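Local atomic coordinates of B-type Cna protein (Enterococcus faecium, PDB entry 6FWY), a protein that is of unknown function but carries a thioester domain and, as an LPXTG-anchored surface protein, probably attaches the bacterium covalently to a target on its host. Residues Val6-Ser11 against Leu68-Ala73; Phe175-Ala180 against Ser218-Lys223; Asn245-Asp250 against Val260-Ser265. All blocks are in the same frame, centred on the assembly; numbering follows the deposited sequence.

Contact 1 (Val6-Ser11 against Leu68-Ala73); sequences VTKPTS and LKYKGA
Lys8 lies against the phenol ring of Tyr70, its CB over one ring face 4.2 Å from the centroid, shifted toward the rim on the CE2 and CZ side, in a CH-pi contact. The aliphatic chain then runs past the hydroxyl, with Lys8 CD 3.3 Å from Tyr70 OH. Bends at chi2 and chi4 turn it back on its own segment, and Lys8 NZ donates to Val6 O at 2.9 Å. This bond holds the ammonium group while CB stays over the ring and CD and CE pass the hydroxyl. Pro9 adds its carbonyl, which meets the root of the ring obliquely, Pro9 O being 3.2 Å from Tyr70 CG; the proline ring itself touches more loosely through CD. On the ring face opposite Lys8 lies the backbone N of Gly72, from Tyr70's own strand.

The Tyr70 backbone is anchored to the N-terminal segment. Its N donates to Thr10 O at 2.9 Å in a fairly straight bond (163° at the hydrogen), the donor N lying well above the carbonyl plane of Thr10. A chi1 of 175° sets CG anti to the backbone N, and the Lys8 side chain slants across Tyr70. One residue further on, Ser11 CA approaches Leu68 O at 3.2 Å in a CA-H...O contact, and Ser11 forms an antiparallel non-hydrogen-bonded pair with Lys69. Further out, Tyr70 packs on Phe247 of strand 231-250, and Pro9 on Ile262 of strand 258-277. Lys71 and Gly72 both face Thr248 in a classic beta bulge of the antiparallel sheet, in which strand 67-73 lies between strands 11-21 and 231-250.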
ATOM      1  N   VAL A   6       2.701  -7.065   7.196  1.00 40.67           N
ATOM      2  CA  VAL A   6       2.486  -7.144   5.757  1.00 39.75           C
ATOM      3  C   VAL A   6       3.253  -8.353   5.221  1.00 39.86           C
ATOM      4  O   VAL A   6       4.446  -8.500   5.497  1.00 40.20           O
ATOM      5  CB  VAL A   6       2.954  -5.858   5.055  1.00 38.79           C
ATOM      6  CG1 VAL A   6       2.798  -5.937   3.524  1.00 38.02           C
ATOM      7  CG2 VAL A   6       2.179  -4.654   5.603  1.00 39.24           C
ATOM      8  N   THR A   7       2.571  -9.212   4.464  1.00 39.43           N
ATOM      9  CA  THR A   7       3.220 -10.349   3.823  1.00 39.72           C
ATOM     10  C   THR A   7       4.048  -9.824   2.654  1.00 38.75           C
ATOM     11  O   THR A   7       3.548  -9.058   1.826  1.00 38.73           O
ATOM     12  CB  THR A   7       2.186 -11.391   3.344  1.00 40.53           C
ATOM     13  OG1 THR A   7       1.445 -11.876   4.469  1.00 40.64           O
ATOM     14  CG2 THR A   7       2.846 -12.581   2.650  1.00 41.00           C
ATOM     15  N   LYS A   8       5.311 -10.220   2.604  1.00 38.44           N
ATOM     16  CA  LYS A   8       6.215  -9.695   1.588  1.00 37.62           C
ATOM     17  C   LYS A   8       6.158 -10.548   0.330  1.00 37.91           C
ATOM     18  O   LYS A   8       6.060 -11.775   0.424  1.00 39.39           O
ATOM     19  CB  LYS A   8       7.648  -9.625   2.135  1.00 37.95           C
ATOM     20  CG  LYS A   8       7.800  -8.781   3.399  1.00 38.13           C
ATOM     21  CD  LYS A   8       7.246  -7.364   3.247  1.00 38.02           C
ATOM     22  CE  LYS A   8       7.551  -6.464   4.441  1.00 38.92           C
ATOM     23  NZ  LYS A   8       6.898  -6.956   5.681  1.00 40.50           N
ATOM     24  N   PRO A   9       6.182  -9.914  -0.853  1.00 36.85           N
ATOM     25  CA  PRO A   9       6.415 -10.699  -2.061  1.00 37.22           C
ATOM     26  C   PRO A   9       7.829 -11.260  -2.055  1.00 37.37           C
ATOM     27  O   PRO A   9       8.670 -10.753  -1.328  1.00 36.99           O
ATOM     28  CB  PRO A   9       6.204  -9.711  -3.207  1.00 36.44           C
ATOM     29  CG  PRO A   9       6.268  -8.374  -2.605  1.00 36.14           C
ATOM     30  CD  PRO A   9       6.117  -8.481  -1.126  1.00 36.29           C
ATOM     31  N   THR A  10       8.064 -12.314  -2.815  1.00 37.47           N
ATOM     32  CA  THR A  10       9.387 -12.927  -2.925  1.00 37.89           C
ATOM     33  C   THR A  10      10.143 -12.599  -4.217  1.00 36.60           C
ATOM     34  O   THR A  10      11.382 -12.697  -4.224  1.00 36.14           O
ATOM     35  CB  THR A  10       9.300 -14.458  -2.800  1.00 39.31           C
ATOM     36  OG1 THR A  10       8.396 -14.951  -3.799  1.00 39.25           O
ATOM     37  CG2 THR A  10       8.825 -14.854  -1.391  1.00 40.15           C
ATOM     38  N   SER A  11       9.431 -12.275  -5.296  1.00 36.20           N
ATOM     39  CA  SER A  11      10.051 -11.881  -6.570  1.00 36.67           C
ATOM     40  C   SER A  11       9.061 -11.217  -7.513  1.00 35.94           C
ATOM     41  O   SER A  11       7.857 -11.232  -7.276  1.00 35.17           O
ATOM     42  CB  SER A  11      10.685 -13.068  -7.283  1.00 38.22           C
ATOM     43  OG  SER A  11       9.673 -13.925  -7.807  1.00 39.27           O
ATOM     44  N   LEU A  68      13.564 -10.711 -10.603  1.00 38.44           N
ATOM     45  CA  LEU A  68      14.331 -10.020  -9.563  1.00 37.92           C
ATOM     46  C   LEU A  68      13.763 -10.444  -8.204  1.00 37.74           C
ATOM     47  O   LEU A  68      12.557 -10.397  -7.997  1.00 36.59           O
ATOM     48  CB  LEU A  68      14.172  -8.513  -9.723  1.00 36.64           C
ATOM     49  CG  LEU A  68      15.019  -7.784 -10.772  1.00 36.76           C
ATOM     50  CD1 LEU A  68      14.702  -8.231 -12.159  1.00 37.60           C
ATOM     51  CD2 LEU A  68      14.779  -6.290 -10.686  1.00 35.29           C
ATOM     52  N   LYS A  69      14.636 -10.846  -7.284  1.00 38.44           N
ATOM     53  CA  LYS A  69      14.211 -11.238  -5.925  1.00 39.26           C
ATOM     54  C   LYS A  69      13.823  -9.993  -5.122  1.00 38.17           C
ATOM     55  O   LYS A  69      14.287  -8.882  -5.408  1.00 35.87           O
ATOM     56  CB  LYS A  69      15.349 -11.983  -5.243  1.00 40.95           C
ATOM     57  CG  LYS A  69      15.104 -12.715  -3.947  1.00 42.06           C
ATOM     58  CD  LYS A  69      16.477 -13.005  -3.314  1.00 43.41           C
ATOM     59  CE  LYS A  69      16.385 -13.681  -1.940  1.00 44.54           C
ATOM     60  NZ  LYS A  69      17.354 -13.137  -0.926  1.00 45.11           N
ATOM     61  N   TYR A  70      12.946 -10.204  -4.140  1.00 38.20           N
ATOM     62  CA  TYR A  70      12.520  -9.169  -3.190  1.00 37.75           C
ATOM     63  C   TYR A  70      13.716  -8.530  -2.495  1.00 37.75           C
ATOM     64  O   TYR A  70      14.638  -9.225  -2.094  1.00 38.22           O
ATOM     65  CB  TYR A  70      11.590  -9.761  -2.132  1.00 38.20           C
ATOM     66  CG  TYR A  70      11.188  -8.808  -1.039  1.00 38.19           C
ATOM     67  CD1 TYR A  70      10.350  -7.740  -1.317  1.00 37.68           C
ATOM     68  CD2 TYR A  70      11.647  -8.963   0.277  1.00 38.93           C
ATOM     69  CE1 TYR A  70       9.954  -6.848  -0.319  1.00 37.79           C
ATOM     70  CE2 TYR A  70      11.239  -8.086   1.282  1.00 38.97           C
ATOM     71  CZ  TYR A  70      10.404  -7.025   0.980  1.00 38.32           C
ATOM     72  OH  TYR A  70      10.013  -6.115   1.935  1.00 38.71           O
ATOM     73  N   LYS A  71      13.693  -7.200  -2.384  1.00 37.27           N
ATOM     74  CA  LYS A  71      14.745  -6.459  -1.718  1.00 38.25           C
ATOM     75  C   LYS A  71      14.244  -5.799  -0.431  1.00 38.56           C
ATOM     76  O   LYS A  71      14.851  -5.963   0.615  1.00 39.41           O
ATOM     77  CB  LYS A  71      15.314  -5.403  -2.664  1.00 37.51           C
ATOM     78  CG  LYS A  71      16.471  -4.612  -2.097  1.00 37.77           C
ATOM     79  CD  LYS A  71      16.892  -3.565  -3.133  1.00 37.47           C
ATOM     80  CE  LYS A  71      17.671  -2.386  -2.546  1.00 38.14           C
ATOM     81  NZ  LYS A  71      19.041  -2.768  -2.119  1.00 39.71           N
ATOM     82  N   GLY A  72      13.160  -5.027  -0.526  1.00 38.26           N
ATOM     83  CA  GLY A  72      12.610  -4.338   0.642  1.00 38.34           C
ATOM     84  C   GLY A  72      11.290  -3.643   0.411  1.00 38.02           C
ATOM     85  O   GLY A  72      10.727  -3.643  -0.705  1.00 39.08           O
ATOM     86  N   ALA A  73      10.777  -3.064   1.494  1.00 37.63           N
ATOM     87  CA  ALA A  73       9.471  -2.399   1.484  1.00 37.28           C
ATOM     88  C   ALA A  73       9.680  -0.954   1.118  1.00 36.26           C
ATOM     89  O   ALA A  73      10.512  -0.289   1.706  1.00 38.41           O
ATOM     90  CB  ALA A  73       8.826  -2.515   2.855  1.00 37.77           C
TER

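Contact 2 (Phe175-Ala180 against Ser218-Lys223); sequences FTYKTA and SSFTIK
Tyr177 and Phe220 cross obliquely on the buried face of two antiparallel strands. Their planes are nearly parallel, 23° apart, but slid so far that the rings barely overlap; face contact is made instead by Tyr177 CB, in a CH-pi contact over the Phe220 ring 4.1 Å from the centroid. Tyr177 CD1 is 3.6 Å from Phe220 CE1, Thr179 CG2 meets the Phe220 ring in plane at its edge, and Ile222 CD1 reaches Tyr177 CE1 at 4.0 Å. Paired backbone bonds hold Phe175 to Ile222 and Tyr177 to Phe220. Thr179 N donates to Ser218 O, whereas the return bond from Ser218 N to Thr179 O is weak; Ser218 N also bonds at 3.0 Å to Thr179 OG1, which has Lys215 O as a further partner.

The other face, with Thr176, Lys178, Ser219 and Thr221, is sparser and more open to solvent. Between the two segments, a polar side-chain link there joins Thr176 OG1 and Thr221 OG1 at 2.7 Å, while Lys178 leads outward in an extended chain.

Strands 159-169 and 200-203 flank the pair in a five-stranded antiparallel sheet. Over the aromatic face lies strand 258-277, where Phe175 touches Ala275 and Trp277, and Tyr177 touches Leu273 and Ala275; Phe235 of strand 231-250 meets the Tyr177 ring edge-to-face.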
ATOM      1  N   PHE A 175     -23.943  -8.738  23.555  1.00 41.37           N
ATOM      2  CA  PHE A 175     -22.966  -7.665  23.387  1.00 41.63           C
ATOM      3  C   PHE A 175     -22.708  -7.486  21.893  1.00 41.63           C
ATOM      4  O   PHE A 175     -22.167  -8.378  21.239  1.00 39.78           O
ATOM      5  CB  PHE A 175     -21.656  -8.009  24.111  1.00 40.91           C
ATOM      6  CG  PHE A 175     -21.835  -8.299  25.570  1.00 41.01           C
ATOM      7  CD1 PHE A 175     -21.805  -7.267  26.504  1.00 41.77           C
ATOM      8  CD2 PHE A 175     -22.067  -9.599  26.006  1.00 40.40           C
ATOM      9  CE1 PHE A 175     -21.990  -7.533  27.854  1.00 42.30           C
ATOM     10  CE2 PHE A 175     -22.251  -9.881  27.349  1.00 40.68           C
ATOM     11  CZ  PHE A 175     -22.216  -8.859  28.283  1.00 41.81           C
ATOM     12  N   THR A 176     -23.116  -6.349  21.347  1.00 43.00           N
ATOM     13  CA  THR A 176     -22.930  -6.052  19.928  1.00 43.25           C
ATOM     14  C   THR A 176     -21.708  -5.156  19.731  1.00 43.26           C
ATOM     15  O   THR A 176     -21.464  -4.252  20.515  1.00 44.26           O
ATOM     16  CB  THR A 176     -24.203  -5.435  19.320  1.00 44.86           C
ATOM     17  OG1 THR A 176     -25.292  -6.332  19.555  1.00 44.44           O
ATOM     18  CG2 THR A 176     -24.058  -5.194  17.808  1.00 45.08           C
ATOM     19  N   TYR A 177     -20.945  -5.433  18.675  1.00 42.66           N
ATOM     20  CA  TYR A 177     -19.719  -4.704  18.323  1.00 42.12           C
ATOM     21  C   TYR A 177     -19.744  -4.319  16.844  1.00 42.70           C
ATOM     22  O   TYR A 177     -20.270  -5.061  16.034  1.00 42.54           O
ATOM     23  CB  TYR A 177     -18.484  -5.569  18.600  1.00 40.60           C
ATOM     24  CG  TYR A 177     -18.329  -5.972  20.037  1.00 40.54           C
ATOM     25  CD1 TYR A 177     -18.999  -7.102  20.531  1.00 39.63           C
ATOM     26  CD2 TYR A 177     -17.531  -5.239  20.917  1.00 40.50           C
ATOM     27  CE1 TYR A 177     -18.869  -7.489  21.849  1.00 39.61           C
ATOM     28  CE2 TYR A 177     -17.398  -5.615  22.251  1.00 40.98           C
ATOM     29  CZ  TYR A 177     -18.073  -6.743  22.714  1.00 40.21           C
ATOM     30  OH  TYR A 177     -17.965  -7.147  24.025  1.00 40.58           O
ATOM     31  N   LYS A 178     -19.222  -3.144  16.508  1.00 43.18           N
ATOM     32  CA  LYS A 178     -19.007  -2.716  15.111  1.00 43.69           C
ATOM     33  C   LYS A 178     -17.555  -2.925  14.674  1.00 42.22           C
ATOM     34  O   LYS A 178     -16.644  -2.533  15.391  1.00 41.95           O
ATOM     35  CB  LYS A 178     -19.380  -1.237  14.934  1.00 45.28           C
ATOM     36  CG  LYS A 178     -20.884  -1.053  14.927  1.00 47.16           C
ATOM     37  CD  LYS A 178     -21.345   0.373  15.050  1.00 49.48           C
ATOM     38  CE  LYS A 178     -22.860   0.332  15.084  1.00 51.03           C
ATOM     39  NZ  LYS A 178     -23.485   1.637  15.454  1.00 53.73           N
ATOM     40  N   THR A 179     -17.368  -3.521  13.501  1.00 41.70           N
ATOM     41  CA  THR A 179     -16.057  -3.641  12.869  1.00 40.87           C
ATOM     42  C   THR A 179     -15.897  -2.513  11.854  1.00 42.06           C
ATOM     43  O   THR A 179     -16.887  -2.073  11.254  1.00 43.41           O
ATOM     44  CB  THR A 179     -15.851  -4.971  12.127  1.00 40.05           C
ATOM     45  OG1 THR A 179     -16.784  -5.072  11.055  1.00 40.42           O
ATOM     46  CG2 THR A 179     -16.009  -6.146  13.062  1.00 39.49           C
ATOM     47  N   ALA A 180     -14.656  -2.061  11.665  1.00 41.08           N
ATOM     48  CA  ALA A 180     -14.344  -1.041  10.675  1.00 42.18           C
ATOM     49  C   ALA A 180     -12.932  -1.204  10.122  1.00 40.90           C
ATOM     50  O   ALA A 180     -12.010  -1.557  10.851  1.00 39.50           O
ATOM     51  CB  ALA A 180     -14.521   0.359  11.264  1.00 43.62           C
ATOM     52  N   SER A 218     -19.059  -3.885   9.444  1.00 44.67           N
ATOM     53  CA  SER A 218     -20.270  -4.635   9.735  1.00 45.55           C
ATOM     54  C   SER A 218     -20.472  -4.658  11.249  1.00 44.82           C
ATOM     55  O   SER A 218     -19.966  -3.793  11.959  1.00 44.62           O
ATOM     56  CB  SER A 218     -20.130  -6.059   9.168  1.00 45.25           C
ATOM     57  OG  SER A 218     -21.356  -6.767   9.249  1.00 46.31           O
ATOM     58  N   SER A 219     -21.226  -5.624  11.750  1.00 44.59           N
ATOM     59  CA  SER A 219     -21.310  -5.840  13.182  1.00 43.61           C
ATOM     60  C   SER A 219     -21.485  -7.303  13.506  1.00 42.76           C
ATOM     61  O   SER A 219     -21.775  -8.106  12.637  1.00 42.99           O
ATOM     62  CB  SER A 219     -22.429  -5.000  13.795  1.00 44.76           C
ATOM     63  OG  SER A 219     -23.622  -5.118  13.073  1.00 46.54           O
ATOM     64  N   PHE A 220     -21.245  -7.643  14.761  1.00 41.59           N
ATOM     65  CA  PHE A 220     -21.539  -8.961  15.281  1.00 41.69           C
ATOM     66  C   PHE A 220     -21.983  -8.846  16.723  1.00 41.68           C
ATOM     67  O   PHE A 220     -21.806  -7.821  17.351  1.00 41.62           O
ATOM     68  CB  PHE A 220     -20.339  -9.917  15.144  1.00 40.78           C
ATOM     69  CG  PHE A 220     -19.144  -9.510  15.924  1.00 39.67           C
ATOM     70  CD1 PHE A 220     -18.998  -9.900  17.251  1.00 39.35           C
ATOM     71  CD2 PHE A 220     -18.160  -8.741  15.345  1.00 39.85           C
ATOM     72  CE1 PHE A 220     -17.911  -9.478  17.996  1.00 38.98           C
ATOM     73  CE2 PHE A 220     -17.040  -8.355  16.056  1.00 39.34           C
ATOM     74  CZ  PHE A 220     -16.925  -8.710  17.398  1.00 39.22           C
ATOM     75  N   THR A 221     -22.551  -9.930  17.236  1.00 41.64           N
ATOM     76  CA  THR A 221     -23.072  -9.991  18.596  1.00 40.73           C
ATOM     77  C   THR A 221     -22.545 -11.247  19.287  1.00 39.76           C
ATOM     78  O   THR A 221     -22.582 -12.327  18.716  1.00 40.27           O
ATOM     79  CB  THR A 221     -24.606  -9.910  18.583  1.00 41.64           C
ATOM     80  OG1 THR A 221     -24.997  -8.632  18.079  1.00 42.26           O
ATOM     81  CG2 THR A 221     -25.190 -10.070  19.976  1.00 41.74           C
ATOM     82  N   ILE A 222     -22.021 -11.074  20.497  1.00 39.17           N
ATOM     83  CA  ILE A 222     -21.645 -12.165  21.380  1.00 39.19           C
ATOM     84  C   ILE A 222     -22.795 -12.366  22.366  1.00 39.66           C
ATOM     85  O   ILE A 222     -23.332 -11.394  22.896  1.00 39.58           O
ATOM     86  CB  ILE A 222     -20.320 -11.872  22.135  1.00 38.91           C
ATOM     87  CG1 ILE A 222     -19.174 -11.782  21.133  1.00 39.00           C
ATOM     88  CG2 ILE A 222     -20.017 -12.963  23.165  1.00 38.96           C
ATOM     89  CD1 ILE A 222     -17.848 -11.363  21.708  1.00 38.96           C
ATOM     90  N   LYS A 223     -23.159 -13.626  22.598  1.00 39.82           N
ATOM     91  CA  LYS A 223     -24.256 -13.977  23.498  1.00 40.16           C
ATOM     92  C   LYS A 223     -23.781 -14.913  24.593  1.00 39.59           C
ATOM     93  O   LYS A 223     -23.191 -15.945  24.309  1.00 40.04           O
ATOM     94  CB  LYS A 223     -25.395 -14.607  22.710  1.00 41.08           C
ATOM     95  CG  LYS A 223     -25.923 -13.694  21.617  1.00 41.96           C
ATOM     96  CD  LYS A 223     -27.341 -14.010  21.232  1.00 43.54           C
ATOM     97  CE  LYS A 223     -27.817 -13.067  20.146  1.00 44.45           C
ATOM     98  NZ  LYS A 223     -29.251 -13.194  19.827  1.00 46.59           N
TER

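Contact 3 (Asn245-Asp250 against Val260-Ser265); sequences NPFTFD and VMITTS
Phe247 and Phe249 meet Ile262, and Phe249 also Val260, at their ring edges across the two arms of a beta hairpin, strands 231-250 and 258-277. The short segments are antiparallel but strongly splayed, with 118° between their directions. Within them the bridges join Asn245-Phe247 to Val260-Ile262, and Phe249 continues the pairing with Ala258.

Backbone hydrogen bonds come in two reciprocal sets. Asn245 and Ile262 exchange one set, the bond from Ile262 N to Asn245 O being 2.9 Å and nearly straight. Phe247 and Val260 exchange the other, with Phe247 N 2.9 Å from Val260 O. Between these lies the non-hydrogen-bonded pair of Pro246 and Met261, where CA-H...O contacts run from Met261 CA to Asn245 O and from Pro246 CA to Val260 O.

Apolar packing divides between the two faces. On the Pro246 face, Met261 lies alongside the proline; the bend at chi2 (-68°) places SD 3.6 Å from Pro246 N. Tyr79 of helix 76-84 touches both residues, so this side of the hairpin is backed by the helix. On the other face, Ile262 serves both phenylalanines. Its CB comes 3.9 Å from CD2 at the Phe247 ring edge, the two side chains crossing at about a right angle, while Thr264 CG2 touches CE2 and CZ of that ring. Thr264 OG1 is hydrogen-bonded to Thr7 O in the N-terminal segment.

Phe249 meets two branches at its rim: Val260 CG1 is 3.6 Å from CE2, and Ile262 CD1 arrives tip to tip, close to the ring plane and only 3.3 Å from Phe249 CZ.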
ATOM      1  N   ASN A 245       0.802  -2.176  -1.632  1.00 35.75           N
ATOM      2  CA  ASN A 245       1.939  -1.378  -1.105  1.00 35.29           C
ATOM      3  C   ASN A 245       3.135  -1.420  -2.076  1.00 34.70           C
ATOM      4  O   ASN A 245       3.238  -2.342  -2.887  1.00 33.76           O
ATOM      5  CB  ASN A 245       2.412  -1.949   0.250  1.00 34.93           C
ATOM      6  CG  ASN A 245       1.301  -2.013   1.307  1.00 35.54           C
ATOM      7  OD1 ASN A 245       0.145  -1.685   1.043  1.00 36.24           O
ATOM      8  ND2 ASN A 245       1.655  -2.437   2.490  1.00 36.44           N
ATOM      9  N   PRO A 246       4.036  -0.429  -2.001  1.00 34.68           N
ATOM     10  CA  PRO A 246       5.199  -0.439  -2.879  1.00 34.23           C
ATOM     11  C   PRO A 246       6.309  -1.311  -2.347  1.00 33.47           C
ATOM     12  O   PRO A 246       6.624  -1.240  -1.163  1.00 33.32           O
ATOM     13  CB  PRO A 246       5.638   1.036  -2.901  1.00 34.94           C
ATOM     14  CG  PRO A 246       5.252   1.533  -1.563  1.00 35.31           C
ATOM     15  CD  PRO A 246       3.960   0.824  -1.226  1.00 35.31           C
ATOM     16  N   PHE A 247       6.913  -2.108  -3.220  1.00 32.87           N
ATOM     17  CA  PHE A 247       8.048  -2.968  -2.861  1.00 32.64           C
ATOM     18  C   PHE A 247       9.188  -2.814  -3.863  1.00 32.37           C
ATOM     19  O   PHE A 247       8.962  -2.545  -5.041  1.00 31.93           O
ATOM     20  CB  PHE A 247       7.606  -4.428  -2.760  1.00 33.05           C
ATOM     21  CG  PHE A 247       6.567  -4.665  -1.700  1.00 32.71           C
ATOM     22  CD1 PHE A 247       6.921  -4.750  -0.362  1.00 32.61           C
ATOM     23  CD2 PHE A 247       5.235  -4.779  -2.048  1.00 33.74           C
ATOM     24  CE1 PHE A 247       5.958  -4.949   0.613  1.00 33.36           C
ATOM     25  CE2 PHE A 247       4.248  -5.013  -1.078  1.00 34.27           C
ATOM     26  CZ  PHE A 247       4.612  -5.097   0.259  1.00 33.91           C
ATOM     27  N   THR A 248      10.410  -2.980  -3.372  1.00 32.53           N
ATOM     28  CA  THR A 248      11.603  -2.870  -4.199  1.00 32.53           C
ATOM     29  C   THR A 248      12.177  -4.242  -4.465  1.00 32.72           C
ATOM     30  O   THR A 248      12.106  -5.140  -3.605  1.00 33.74           O
ATOM     31  CB  THR A 248      12.694  -2.035  -3.512  1.00 32.93           C
ATOM     32  OG1 THR A 248      13.077  -2.691  -2.294  1.00 33.10           O
ATOM     33  CG2 THR A 248      12.178  -0.623  -3.215  1.00 32.77           C
ATOM     34  N   PHE A 249      12.763  -4.386  -5.651  1.00 32.36           N
ATOM     35  CA  PHE A 249      13.351  -5.624  -6.110  1.00 32.74           C
ATOM     36  C   PHE A 249      14.794  -5.474  -6.591  1.00 32.89           C
ATOM     37  O   PHE A 249      15.179  -4.439  -7.127  1.00 30.81           O
ATOM     38  CB  PHE A 249      12.468  -6.236  -7.191  1.00 33.34           C
ATOM     39  CG  PHE A 249      11.123  -6.644  -6.672  1.00 33.95           C
ATOM     40  CD1 PHE A 249      10.940  -7.848  -5.998  1.00 34.40           C
ATOM     41  CD2 PHE A 249      10.057  -5.766  -6.773  1.00 33.42           C
ATOM     42  CE1 PHE A 249       9.710  -8.201  -5.504  1.00 34.59           C
ATOM     43  CE2 PHE A 249       8.815  -6.109  -6.245  1.00 34.12           C
ATOM     44  CZ  PHE A 249       8.646  -7.337  -5.618  1.00 34.01           C
ATOM     45  N   ASP A 250      15.558  -6.548  -6.420  1.00 33.58           N
ATOM     46  CA  ASP A 250      17.005  -6.524  -6.528  1.00 34.22           C
ATOM     47  C   ASP A 250      17.480  -6.827  -7.946  1.00 34.43           C
ATOM     48  O   ASP A 250      17.345  -7.932  -8.419  1.00 35.83           O
ATOM     49  CB  ASP A 250      17.577  -7.505  -5.506  1.00 35.28           C
ATOM     50  CG  ASP A 250      19.107  -7.474  -5.390  1.00 36.55           C
ATOM     51  OD1 ASP A 250      19.819  -6.783  -6.140  1.00 35.84           O
ATOM     52  OD2 ASP A 250      19.589  -8.229  -4.533  1.00 38.89           O
ATOM     53  N   VAL A 260       7.620  -1.162  -7.368  1.00 32.92           N
ATOM     54  CA  VAL A 260       6.322  -1.480  -7.994  1.00 33.35           C
ATOM     55  C   VAL A 260       5.279  -1.733  -6.906  1.00 32.79           C
ATOM     56  O   VAL A 260       5.603  -2.227  -5.839  1.00 31.64           O
ATOM     57  CB  VAL A 260       6.420  -2.688  -8.978  1.00 33.41           C
ATOM     58  CG1 VAL A 260       6.879  -3.947  -8.290  1.00 33.04           C
ATOM     59  CG2 VAL A 260       5.107  -2.939  -9.706  1.00 34.44           C
ATOM     60  N   MET A 261       4.036  -1.347  -7.184  1.00 33.64           N
ATOM     61  CA  MET A 261       2.917  -1.581  -6.293  1.00 34.51           C
ATOM     62  C   MET A 261       2.488  -3.033  -6.441  1.00 35.06           C
ATOM     63  O   MET A 261       2.236  -3.489  -7.543  1.00 34.14           O
ATOM     64  CB  MET A 261       1.753  -0.652  -6.634  1.00 35.84           C
ATOM     65  CG  MET A 261       2.070   0.824  -6.381  1.00 36.24           C
ATOM     66  SD  MET A 261       2.281   1.288  -4.651  1.00 35.79           S
ATOM     67  CE  MET A 261       0.574   1.531  -4.187  1.00 37.37           C
ATOM     68  N   ILE A 262       2.449  -3.747  -5.323  1.00 34.64           N
ATOM     69  CA  ILE A 262       1.986  -5.134  -5.297  1.00 35.67           C
ATOM     70  C   ILE A 262       0.863  -5.329  -4.286  1.00 35.95           C
ATOM     71  O   ILE A 262       0.962  -4.894  -3.138  1.00 35.33           O
ATOM     72  CB  ILE A 262       3.146  -6.107  -5.012  1.00 35.69           C
ATOM     73  CG1 ILE A 262       4.179  -5.985  -6.143  1.00 36.37           C
ATOM     74  CG2 ILE A 262       2.640  -7.546  -4.884  1.00 36.30           C
ATOM     75  CD1 ILE A 262       5.431  -6.776  -5.923  1.00 36.07           C
ATOM     76  N   THR A 263      -0.191  -6.001  -4.739  1.00 36.63           N
ATOM     77  CA  THR A 263      -1.302  -6.415  -3.887  1.00 37.02           C
ATOM     78  C   THR A 263      -0.829  -7.641  -3.101  1.00 36.29           C
ATOM     79  O   THR A 263      -0.393  -8.619  -3.680  1.00 36.55           O
ATOM     80  CB  THR A 263      -2.560  -6.707  -4.742  1.00 38.27           C
ATOM     81  OG1 THR A 263      -2.899  -5.516  -5.465  1.00 39.19           O
ATOM     82  CG2 THR A 263      -3.768  -7.133  -3.895  1.00 38.62           C
ATOM     83  N   THR A 264      -0.875  -7.542  -1.777  1.00 35.76           N
ATOM     84  CA  THR A 264      -0.509  -8.643  -0.877  1.00 35.52           C
ATOM     85  C   THR A 264      -1.491  -8.666   0.307  1.00 35.31           C
ATOM     86  O   THR A 264      -2.493  -7.950   0.290  1.00 35.41           O
ATOM     87  CB  THR A 264       0.969  -8.528  -0.425  1.00 35.15           C
ATOM     88  OG1 THR A 264       1.337  -9.668   0.376  1.00 34.27           O
ATOM     89  CG2 THR A 264       1.221  -7.184   0.360  1.00 34.10           C
ATOM     90  N   SER A 265      -1.235  -9.509   1.303  1.00 35.70           N
ATOM     91  CA  SER A 265      -2.078  -9.573   2.516  1.00 36.05           C
ATOM     92  C   SER A 265      -1.380  -8.910   3.696  1.00 35.77           C
ATOM     93  O   SER A 265      -0.142  -8.776   3.705  1.00 36.23           O
ATOM     94  CB  SER A 265      -2.424 -11.018   2.890  1.00 36.92           C
ATOM     95  OG  SER A 265      -1.255 -11.805   2.902  1.00 37.66           O
TER

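How the contacts relate
Contacts 1 and 3 adjoin in one large antiparallel sheet, their centres about 7 Å apart, because strands 67-73 and 231-250 are neighbours in it; Tyr70 CA lies 3.5 Å from Phe249 CD1. Contact 2 belongs to a separate five-stranded sheet, with its centre about 35 Å from that of contact 1 and 33 Å from that of contact 3. The three follow in series along the chain, contact 1 first and contact 3 last. Strands 231-250 and 258-277 connect the two regions: the hairpin paired in contact 3 also covers the aromatic face of contact 2. The N-terminal segment and the C-terminal hairpin both meet strand 67-73 of the thioester domain. Its structural class has a slipknot topology.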